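Local coordinates for protein glycoside Hydrolase (Bacteroides uniformis, PDB 5TA0) that probably hydrolyses agarose, binding neoagarooctaose in the cleft of its barrel domain as part of a gut bacterium's agarose-degrading pathway, at residues V79-E84 / K132-I137. Numbering follows the deposited sequence.
With EDO (1,2-ethanediol), chain S.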
loop_
_atom_site.group_PDB
_atom_site.type_symbol
_atom_site.label_atom_id
_atom_site.label_comp_id
_atom_site.label_asym_id
_atom_site.label_seq_id
_atom_site.Cartn_x
_atom_site.Cartn_y
_atom_site.Cartn_z
ATOM N N VAL A 79 -16.210 -6.770 1.461
ATOM C CA VAL A 79 -14.982 -6.534 0.717
ATOM C C VAL A 79 -15.242 -5.500 -0.362
ATOM O O VAL A 79 -16.244 -5.591 -1.062
ATOM C CB VAL A 79 -14.440 -7.831 0.090
ATOM C CG1 VAL A 79 -13.157 -7.569 -0.695
ATOM C CG2 VAL A 79 -14.209 -8.887 1.163
ATOM N N TYR A 80 -14.313 -4.559 -0.523
ATOM C CA TYR A 80 -14.507 -3.418 -1.418
ATOM C C TYR A 80 -13.652 -3.529 -2.693
ATOM O O TYR A 80 -12.723 -4.345 -2.787
ATOM C CB TYR A 80 -14.233 -2.108 -0.631
ATOM C CG TYR A 80 -15.249 -1.980 0.488
ATOM C CD1 TYR A 80 -15.128 -2.690 1.693
ATOM C CD2 TYR A 80 -16.390 -1.201 0.308
ATOM C CE1 TYR A 80 -16.141 -2.624 2.652
ATOM C CE2 TYR A 80 -17.392 -1.137 1.272
ATOM C CZ TYR A 80 -17.260 -1.852 2.420
ATOM O OH TYR A 80 -18.283 -1.814 3.368
ATOM N N VAL A 81 -13.990 -2.709 -3.666
ATOM C CA VAL A 81 -13.279 -2.631 -4.947
ATOM C C VAL A 81 -13.093 -1.148 -5.264
ATOM O O VAL A 81 -13.760 -0.313 -4.649
ATOM C CB VAL A 81 -14.009 -3.385 -6.074
ATOM C CG1 VAL A 81 -14.104 -4.868 -5.752
ATOM C CG2 VAL A 81 -15.385 -2.819 -6.325
ATOM N N GLY A 82 -12.215 -0.772 -6.198
ATOM C CA GLY A 82 -11.346 -1.646 -6.999
ATOM C C GLY A 82 -10.513 -0.804 -7.949
ATOM O O GLY A 82 -10.335 0.400 -7.747
ATOM N N ARG A 83 -9.986 -1.450 -8.971
ATOM C CA ARG A 83 -9.107 -0.804 -9.947
ATOM C C ARG A 83 -9.291 -1.502 -11.264
ATOM O O ARG A 83 -9.539 -2.721 -11.292
ATOM C CB ARG A 83 -7.640 -0.889 -9.489
ATOM C CG ARG A 83 -6.601 -0.240 -10.400
ATOM C CD ARG A 83 -5.316 -0.040 -9.623
ATOM N NE ARG A 83 -4.224 0.628 -10.338
ATOM C CZ ARG A 83 -3.240 0.026 -11.000
ATOM N NH1 ARG A 83 -2.231 0.747 -11.473
ATOM N NH2 ARG A 83 -3.221 -1.276 -11.163
ATOM N N GLU A 84 -9.218 -0.756 -12.372
ATOM C CA GLU A 84 -9.435 -1.352 -13.683
ATOM C C GLU A 84 -8.745 -0.544 -14.768
ATOM O O GLU A 84 -8.907 0.664 -14.863
ATOM C CB GLU A 84 -10.936 -1.480 -13.994
ATOM C CG GLU A 84 -11.340 -2.725 -14.778
ATOM C CD GLU A 84 -11.018 -2.686 -16.253
ATOM O OE1 GLU A 84 -10.574 -3.729 -16.785
ATOM O OE2 GLU A 84 -11.233 -1.660 -16.909
ATOM N N LYS A 132 -22.307 0.626 -3.900
ATOM C CA LYS A 132 -21.884 1.069 -2.570
ATOM C C LYS A 132 -20.570 0.432 -2.069
ATOM O O LYS A 132 -19.985 0.925 -1.104
ATOM C CB LYS A 132 -23.006 0.868 -1.533
ATOM C CG LYS A 132 -23.379 -0.565 -1.259
ATOM C CD LYS A 132 -24.536 -0.654 -0.272
ATOM C CE LYS A 132 -24.842 -2.091 0.030
ATOM N NZ LYS A 132 -26.119 -2.175 0.800
ATOM N N TYR A 133 -20.145 -0.671 -2.716
ATOM C CA TYR A 133 -18.865 -1.300 -2.401
ATOM C C TYR A 133 -17.697 -0.847 -3.300
ATOM O O TYR A 133 -16.586 -1.328 -3.147
ATOM C CB TYR A 133 -18.990 -2.830 -2.490
ATOM C CG TYR A 133 -19.935 -3.437 -1.479
ATOM C CD1 TYR A 133 -19.493 -3.763 -0.216
ATOM C CD2 TYR A 133 -21.256 -3.704 -1.803
ATOM C CE1 TYR A 133 -20.335 -4.333 0.730
ATOM C CE2 TYR A 133 -22.118 -4.292 -0.878
ATOM C CZ TYR A 133 -21.649 -4.592 0.389
ATOM O OH TYR A 133 -22.484 -5.178 1.311
ATOM N N SER A 134 -17.935 0.080 -4.216
ATOM C CA SER A 134 -16.984 0.404 -5.265
ATOM C C SER A 134 -16.537 1.853 -5.221
ATOM O O SER A 134 -17.369 2.786 -5.211
ATOM C CB SER A 134 -17.639 0.106 -6.604
ATOM O OG SER A 134 -16.730 0.354 -7.675
ATOM N N ASN A 135 -15.221 2.047 -5.198
ATOM C CA ASN A 135 -14.600 3.350 -5.380
ATOM C C ASN A 135 -13.446 3.111 -6.337
ATOM O O ASN A 135 -12.400 2.569 -5.968
ATOM C CB ASN A 135 -14.129 3.905 -4.051
ATOM C CG ASN A 135 -13.636 5.344 -4.136
ATOM O OD1 ASN A 135 -13.696 5.958 -5.191
ATOM N ND2 ASN A 135 -13.170 5.883 -3.031
ATOM N N LEU A 136 -13.657 3.422 -7.595
ATOM C CA LEU A 136 -12.731 2.978 -8.632
ATOM C C LEU A 136 -11.464 3.784 -8.725
ATOM O O LEU A 136 -11.494 5.027 -8.779
ATOM C CB LEU A 136 -13.419 2.976 -10.002
ATOM C CG LEU A 136 -12.629 2.428 -11.187
ATOM C CD1 LEU A 136 -12.413 0.946 -11.007
ATOM C CD2 LEU A 136 -13.343 2.749 -12.498
ATOM N N ILE A 137 -10.345 3.058 -8.791
ATOM C CA ILE A 137 -9.077 3.596 -9.270
ATOM C C ILE A 137 -8.978 3.290 -10.756
ATOM O O ILE A 137 -8.933 2.142 -11.166
ATOM C CB ILE A 137 -7.855 2.963 -8.543
ATOM C CG1 ILE A 137 -8.018 3.050 -7.020
ATOM C CG2 ILE A 137 -6.557 3.601 -9.025
ATOM C CD1 ILE A 137 -7.002 2.228 -6.259
HETATM C C1 EDO S . -10.790 5.375 -0.309
HETATM O O1 EDO S . -11.866 6.278 -0.011
HETATM C C2 EDO S . -11.315 3.964 -0.224
HETATM O O2 EDO S . -12.573 3.805 -0.859
#
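Neighbouring parallel strands of the sugar-binding alpha/beta barrel's sheet, 80-84 and 134-140, pair here with a beta bulge: Val81 lies opposite Ser134, Arg83 opposite Ile137. Val81 uses both its backbone polar atoms, N to Tyr133 O (3.0 Å) and O from Asn135 N (2.8 Å). A cis peptide joins Val81 to Gly82, whose N bonds weakly to Asn135 O and whose O receives Ile137 N at 2.9 Å; glycine suits this backbone, since a side chain would collide with Val81 CB. Glu84 N closes the pairing on Ile137 O. At its N-terminal end the flat, partly exposed Tyr80 and Tyr133 rings cover each other obliquely, planes at 43°, Tyr133 CD1 3.7 Å from Tyr80 CE2. Asn135 ND2 donates to O2 of an ethanediol, probably from the crystallisation liquor (3.1 Å). Long, extended Arg83 carries its charge past apolar Ile137, Arg83 CD 3.9 Å from Ile137 CG2; its NE salt-bridges Glu199, while NH2 and NH1 hydrogen-bond His52 and Asn202. In the glycan pocket Arg83 touches a 3,6-anhydrogalactose and Glu84 a galactose; Glu84 OE2 accepts from Met87 N. Strand 50-51 flanks 80-84, Ile137 packs on Tyr366 and Met368 of strand 364-369, and Tyr133 rests on helix 69-76.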